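Side-chain contacts in glycosyl hydrolase family 88 (Pedobacter heparinus, PDB 3WIW), which acts as an unsaturated glucuronyl hydrolase specific for heparin, in a glycoside hydrolase family that probably also includes chondroitin hydrolases: residues 38-43 and 92-97; 177-182 and 200-205. One frame throughout, in Å; residues are numbered along the deposited sequence.

Contact 1. Residues 38-43 and 92-97; sequences TAVIQL and KNLAAE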
loop_
_atom_site.group_PDB
_atom_site.type_symbol
_atom_site.label_atom_id
_atom_site.label_comp_id
_atom_site.label_asym_id
_atom_site.label_seq_id
_atom_site.Cartn_x
_atom_site.Cartn_y
_atom_site.Cartn_z
ATOM N N THR A 38 10.332 -13.767 -13.371
ATOM C CA THR A 38 11.304 -13.462 -12.330
ATOM C C THR A 38 10.647 -13.375 -10.959
ATOM O O THR A 38 11.167 -13.929 -9.990
ATOM C CB THR A 38 12.073 -12.192 -12.654
ATOM O OG1 THR A 38 12.903 -12.451 -13.794
ATOM C CG2 THR A 38 12.935 -11.773 -11.461
ATOM N N ALA A 39 9.500 -12.702 -10.880
ATOM C CA ALA A 39 8.800 -12.566 -9.614
ATOM C C ALA A 39 8.432 -13.927 -9.025
ATOM O O ALA A 39 8.585 -14.153 -7.821
ATOM C CB ALA A 39 7.565 -11.699 -9.787
ATOM N N VAL A 40 7.971 -14.834 -9.874
ATOM C CA VAL A 40 7.604 -16.171 -9.421
ATOM C C VAL A 40 8.824 -16.899 -8.852
ATOM O O VAL A 40 8.738 -17.531 -7.798
ATOM C CB VAL A 40 6.950 -16.960 -10.562
ATOM C CG1 VAL A 40 6.732 -18.407 -10.161
ATOM C CG2 VAL A 40 5.612 -16.317 -10.915
ATOM N N ILE A 41 9.969 -16.793 -9.524
ATOM C CA ILE A 41 11.190 -17.414 -9.008
ATOM C C ILE A 41 11.587 -16.821 -7.656
ATOM O O ILE A 41 11.903 -17.561 -6.704
ATOM C CB ILE A 41 12.360 -17.284 -10.006
ATOM C CG1 ILE A 41 12.098 -18.159 -11.228
ATOM C CG2 ILE A 41 13.666 -17.715 -9.366
ATOM C CD1 ILE A 41 12.969 -17.805 -12.415
ATOM N N GLN A 42 11.559 -15.498 -7.559
ATOM C CA GLN A 42 11.933 -14.824 -6.320
ATOM C C GLN A 42 11.047 -15.286 -5.165
ATOM O O GLN A 42 11.552 -15.648 -4.092
ATOM C CB GLN A 42 11.853 -13.305 -6.497
ATOM C CG GLN A 42 12.919 -12.717 -7.447
ATOM C CD GLN A 42 14.348 -12.893 -6.931
ATOM O OE1 GLN A 42 14.897 -13.991 -6.963
ATOM N NE2 GLN A 42 14.946 -11.805 -6.431
ATOM N N LEU A 43 9.730 -15.293 -5.389
ATOM C CA LEU A 43 8.780 -15.689 -4.366
ATOM C C LEU A 43 8.964 -17.149 -3.987
ATOM O O LEU A 43 8.844 -17.505 -2.815
ATOM C CB LEU A 43 7.350 -15.459 -4.850
ATOM C CG LEU A 43 6.943 -13.992 -4.945
ATOM C CD1 LEU A 43 5.556 -13.879 -5.584
ATOM C CD2 LEU A 43 6.995 -13.283 -3.573
ATOM N N LYS A 92 0.527 -23.591 -8.180
ATOM C CA LYS A 92 -0.060 -24.132 -6.961
ATOM C C LYS A 92 0.890 -24.122 -5.770
ATOM O O LYS A 92 0.452 -24.019 -4.626
ATOM C CB LYS A 92 -0.619 -25.530 -7.210
ATOM C CG LYS A 92 -1.787 -25.513 -8.171
ATOM C CD LYS A 92 -2.962 -24.764 -7.556
ATOM C CE LYS A 92 -4.144 -24.676 -8.510
ATOM N NZ LYS A 92 -5.370 -24.222 -7.801
ATOM N N ASN A 93 2.194 -24.182 -6.024
ATOM C CA ASN A 93 3.121 -24.096 -4.910
ATOM C C ASN A 93 3.042 -22.734 -4.206
ATOM O O ASN A 93 3.150 -22.647 -2.970
ATOM C CB ASN A 93 4.552 -24.368 -5.357
ATOM C CG ASN A 93 5.534 -24.191 -4.229
ATOM O OD1 ASN A 93 5.516 -24.944 -3.252
ATOM N ND2 ASN A 93 6.374 -23.177 -4.333
ATOM N N LEU A 94 2.863 -21.667 -4.983
ATOM C CA LEU A 94 2.731 -20.340 -4.400
ATOM C C LEU A 94 1.453 -20.208 -3.569
ATOM O O LEU A 94 1.458 -19.524 -2.561
ATOM C CB LEU A 94 2.827 -19.242 -5.462
ATOM C CG LEU A 94 4.207 -19.044 -6.103
ATOM C CD1 LEU A 94 4.170 -17.818 -6.990
ATOM C CD2 LEU A 94 5.308 -18.939 -5.036
ATOM N N ALA A 95 0.377 -20.882 -3.962
ATOM C CA ALA A 95 -0.840 -20.878 -3.142
ATOM C C ALA A 95 -0.614 -21.611 -1.812
ATOM O O ALA A 95 -1.091 -21.181 -0.760
ATOM C CB ALA A 95 -2.001 -21.486 -3.904
ATOM N N ALA A 96 0.119 -22.717 -1.865
ATOM C CA ALA A 96 0.435 -23.473 -0.656
ATOM C C ALA A 96 1.313 -22.637 0.278
ATOM O O ALA A 96 1.096 -22.609 1.491
ATOM C CB ALA A 96 1.097 -24.808 -0.995
ATOM N N GLU A 97 2.318 -21.967 -0.286
ATOM C CA GLU A 97 3.177 -21.110 0.516
ATOM C C GLU A 97 2.391 -19.930 1.071
ATOM O O GLU A 97 2.568 -19.545 2.226
ATOM C CB GLU A 97 4.375 -20.622 -0.307
ATOM C CG GLU A 97 5.327 -21.735 -0.760
ATOM C CD GLU A 97 6.273 -22.206 0.332
ATOM O OE1 GLU A 97 5.993 -21.982 1.532
ATOM O OE2 GLU A 97 7.308 -22.808 -0.022
#
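L94 of helix 92-103 reaches across to helix 30-49 and sets its two methyls against two residues there. CD1 of L94 lies 4.1 Å from CG1 of V40. CD2 of L94 lies 4.0 Å from CB of L43. Each methyl of the fork therefore has its own partner, one helical turn apart on helix 30-49. Both are apolar contacts at van der Waals distance, and no polar bond links the two segments. The backbones are closest at L43 and L94, where the CA atoms are 7.6 Å apart.

The torsions explain which atoms meet. In V40, CG1 stands opposite the backbone N (chi1 172°), and this is the branch that meets L94. The side chains of V40 and L94 approach at a slant. L43 offers L94 the root of its side chain, since its CB points toward helix 92-103. CG of L43 is turned anti to the carbonyl carbon (chi1 -71°) and stands farther off, 5.2 Å from CD2 of L94. In L94, CD1 continues the extended line from CA through CB and CG (chi2 -173°), and CD2 branches off it.

Further out, helix 77-89 packs against the same residues of helix 30-49: L43 rests on T81 and L82, and V40 touches S89. L43 also packs on L382 of helix 375-392, and L94 touches T44, one residue past the segment.

The contact is plain helix-to-helix packing away from the annotated sites. It joins the N-terminal helix 30-49 to helix 92-103 in the alpha6/alpha6-barrel of this glycoside hydrolase family 88 enzyme.

Contact 2. Residues 177-182 and 200-205; sequences MNLEYL and THAVTT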
loop_
_atom_site.group_PDB
_atom_site.type_symbol
_atom_site.label_atom_id
_atom_site.label_comp_id
_atom_site.label_asym_id
_atom_site.label_seq_id
_atom_site.Cartn_x
_atom_site.Cartn_y
_atom_site.Cartn_z
ATOM N N MET A 177 -5.374 3.639 3.550
ATOM C CA MET A 177 -5.218 2.303 2.969
ATOM C C MET A 177 -5.935 1.270 3.810
ATOM O O MET A 177 -6.460 0.290 3.275
ATOM C CB MET A 177 -3.734 1.959 2.852
ATOM C CG MET A 177 -2.960 2.931 1.963
ATOM S SD MET A 177 -3.455 2.869 0.231
ATOM C CE MET A 177 -2.876 1.212 -0.176
ATOM N N ASN A 178 -5.932 1.482 5.127
ATOM C CA ASN A 178 -6.563 0.572 6.073
ATOM C C ASN A 178 -8.090 0.604 6.024
ATOM O O ASN A 178 -8.738 -0.249 6.595
ATOM C CB ASN A 178 -6.002 0.857 7.460
ATOM C CG ASN A 178 -4.580 0.389 7.590
ATOM O OD1 ASN A 178 -4.291 -0.783 7.361
ATOM N ND2 ASN A 178 -3.667 1.299 7.937
ATOM N N LEU A 179 -8.671 1.588 5.340
ATOM C CA LEU A 179 -10.123 1.642 5.160
ATOM C C LEU A 179 -10.666 0.506 4.299
ATOM O O LEU A 179 -11.813 0.100 4.485
ATOM C CB LEU A 179 -10.552 2.983 4.573
ATOM C CG LEU A 179 -10.111 4.214 5.357
ATOM C CD1 LEU A 179 -10.694 5.448 4.690
ATOM C CD2 LEU A 179 -10.468 4.118 6.840
ATOM N N GLU A 180 -9.842 -0.022 3.387
ATOM C CA GLU A 180 -10.322 -1.041 2.451
ATOM C C GLU A 180 -10.878 -2.244 3.239
ATOM O O GLU A 180 -11.944 -2.794 2.925
ATOM C CB GLU A 180 -9.208 -1.474 1.494
ATOM C CG GLU A 180 -9.786 -2.346 0.379
ATOM C CD GLU A 180 -8.772 -2.805 -0.630
ATOM O OE1 GLU A 180 -9.093 -3.710 -1.427
ATOM O OE2 GLU A 180 -7.680 -2.225 -0.679
ATOM N N TYR A 181 -10.131 -2.637 4.267
ATOM C CA TYR A 181 -10.526 -3.705 5.173
ATOM C C TYR A 181 -11.926 -3.467 5.739
ATOM O O TYR A 181 -12.778 -4.377 5.718
ATOM C CB TYR A 181 -9.507 -3.770 6.294
ATOM C CG TYR A 181 -9.610 -4.959 7.252
ATOM C CD1 TYR A 181 -10.456 -6.059 7.037
ATOM C CD2 TYR A 181 -8.795 -4.967 8.395
ATOM C CE1 TYR A 181 -10.469 -7.127 7.960
ATOM C CE2 TYR A 181 -8.786 -5.999 9.289
ATOM C CZ TYR A 181 -9.622 -7.078 9.083
ATOM O OH TYR A 181 -9.574 -8.099 9.997
ATOM N N LEU A 182 -12.209 -2.253 6.211
ATOM C CA LEU A 182 -13.515 -1.964 6.799
ATOM C C LEU A 182 -14.624 -1.877 5.764
ATOM O O LEU A 182 -15.757 -2.253 6.078
ATOM C CB LEU A 182 -13.484 -0.678 7.610
ATOM C CG LEU A 182 -12.861 -0.718 8.993
ATOM C CD1 LEU A 182 -13.080 0.620 9.685
ATOM C CD2 LEU A 182 -13.462 -1.850 9.803
ATOM N N THR A 200 -16.692 7.781 6.481
ATOM C CA THR A 200 -16.517 9.024 7.254
ATOM C C THR A 200 -15.034 9.399 7.402
ATOM O O THR A 200 -14.660 10.559 7.219
ATOM C CB THR A 200 -17.177 8.921 8.629
ATOM O OG1 THR A 200 -18.580 8.724 8.442
ATOM C CG2 THR A 200 -16.957 10.209 9.436
ATOM N N HIS A 201 -14.190 8.419 7.704
ATOM C CA HIS A 201 -12.753 8.675 7.788
ATOM C C HIS A 201 -12.230 9.288 6.481
ATOM O O HIS A 201 -11.463 10.262 6.494
ATOM C CB HIS A 201 -12.004 7.379 8.120
ATOM C CG HIS A 201 -10.536 7.566 8.295
ATOM N ND1 HIS A 201 -9.915 7.418 9.525
ATOM C CD2 HIS A 201 -9.560 7.923 7.422
ATOM C CE1 HIS A 201 -8.630 7.667 9.394
ATOM N NE2 HIS A 201 -8.382 7.965 8.124
ATOM N N ALA A 202 -12.634 8.720 5.347
ATOM C CA ALA A 202 -12.201 9.226 4.048
ATOM C C ALA A 202 -12.683 10.665 3.830
ATOM O O ALA A 202 -11.935 11.488 3.268
ATOM C CB ALA A 202 -12.688 8.308 2.922
ATOM N N VAL A 203 -13.910 10.971 4.221
ATOM C CA VAL A 203 -14.429 12.335 4.078
ATOM C C VAL A 203 -13.676 13.325 4.975
ATOM O O VAL A 203 -13.230 14.387 4.514
ATOM C CB VAL A 203 -15.956 12.384 4.334
ATOM C CG1 VAL A 203 -16.443 13.822 4.335
ATOM C CG2 VAL A 203 -16.695 11.577 3.259
ATOM N N THR A 204 -13.485 12.968 6.245
ATOM C CA THR A 204 -12.757 13.825 7.177
ATOM C C THR A 204 -11.321 14.086 6.657
ATOM O O THR A 204 -10.828 15.216 6.676
ATOM C CB THR A 204 -12.696 13.123 8.535
ATOM O OG1 THR A 204 -14.036 12.869 8.987
ATOM C CG2 THR A 204 -11.936 13.954 9.573
ATOM N N THR A 205 -10.658 13.043 6.177
ATOM C CA THR A 205 -9.297 13.135 5.689
ATOM C C THR A 205 -9.247 13.976 4.427
ATOM O O THR A 205 -8.278 14.712 4.194
ATOM C CB THR A 205 -8.753 11.717 5.469
ATOM O OG1 THR A 205 -8.687 11.061 6.749
ATOM C CG2 THR A 205 -7.362 11.759 4.845
#
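L179 of helix 175-188 packs on H201 and A202 of helix 192-208, joining two helices consecutive in the chain of the alpha6/alpha6-barrel. Its CB points toward the second helix. CB and CG span the gap, and the two methyls make the contact. CD2 sits over one face of the H201 imidazole, 3.7 Å from CG of H201. This is a CH-pi contact: CD2 is 4.1 Å from the ring centroid, 28° off the ring normal. CD2 also comes within 3.8 Å of CB of H201. CD1, the other branch, lies 3.9 Å from CB of A202 and equally near the backbone N of A202. Both methyls lie on the same side of the ring plane, CD2 over the face and CD1 nearer CD2 of H201.

H201 carries its CG opposite the backbone N (chi1 -177°), and the ring so placed turns this face to L179. The ring is held by ND1, which accepts a bond from the backbone N of I159; L179 also touches I159. Cut back to an alanine, position L179 would probably leave the H201 ring face without its CH-pi partner and CB of A202 without CD1. Backbone O of H201 takes two donors from T205, N and OG1, on opposite faces of the carbonyl plane. The OG1 of T205 is 2.9 Å from O of H201 and 36° out of that plane.

How the contacts relate
Contact 1 and contact 2 lie on opposite sides of the chain's centre. Their own centres are about 31 Å apart, and their nearest atoms are about 18 Å apart, so they do not touch. Along the chain contact 1 closes before contact 2 opens. The centre of contact 1 is about 20 Å from the centre of the chain, that of contact 2 about 14 Å. Only contact 2 comes near the predicted active site. The H201 side chain is about 9 Å from that of D174, the predicted proton donor, and about 10 Å from a bound EPE buffer molecule. Residue N178, next to L179, hydrogen-bonds D116, the predicted nucleophile, through ND2.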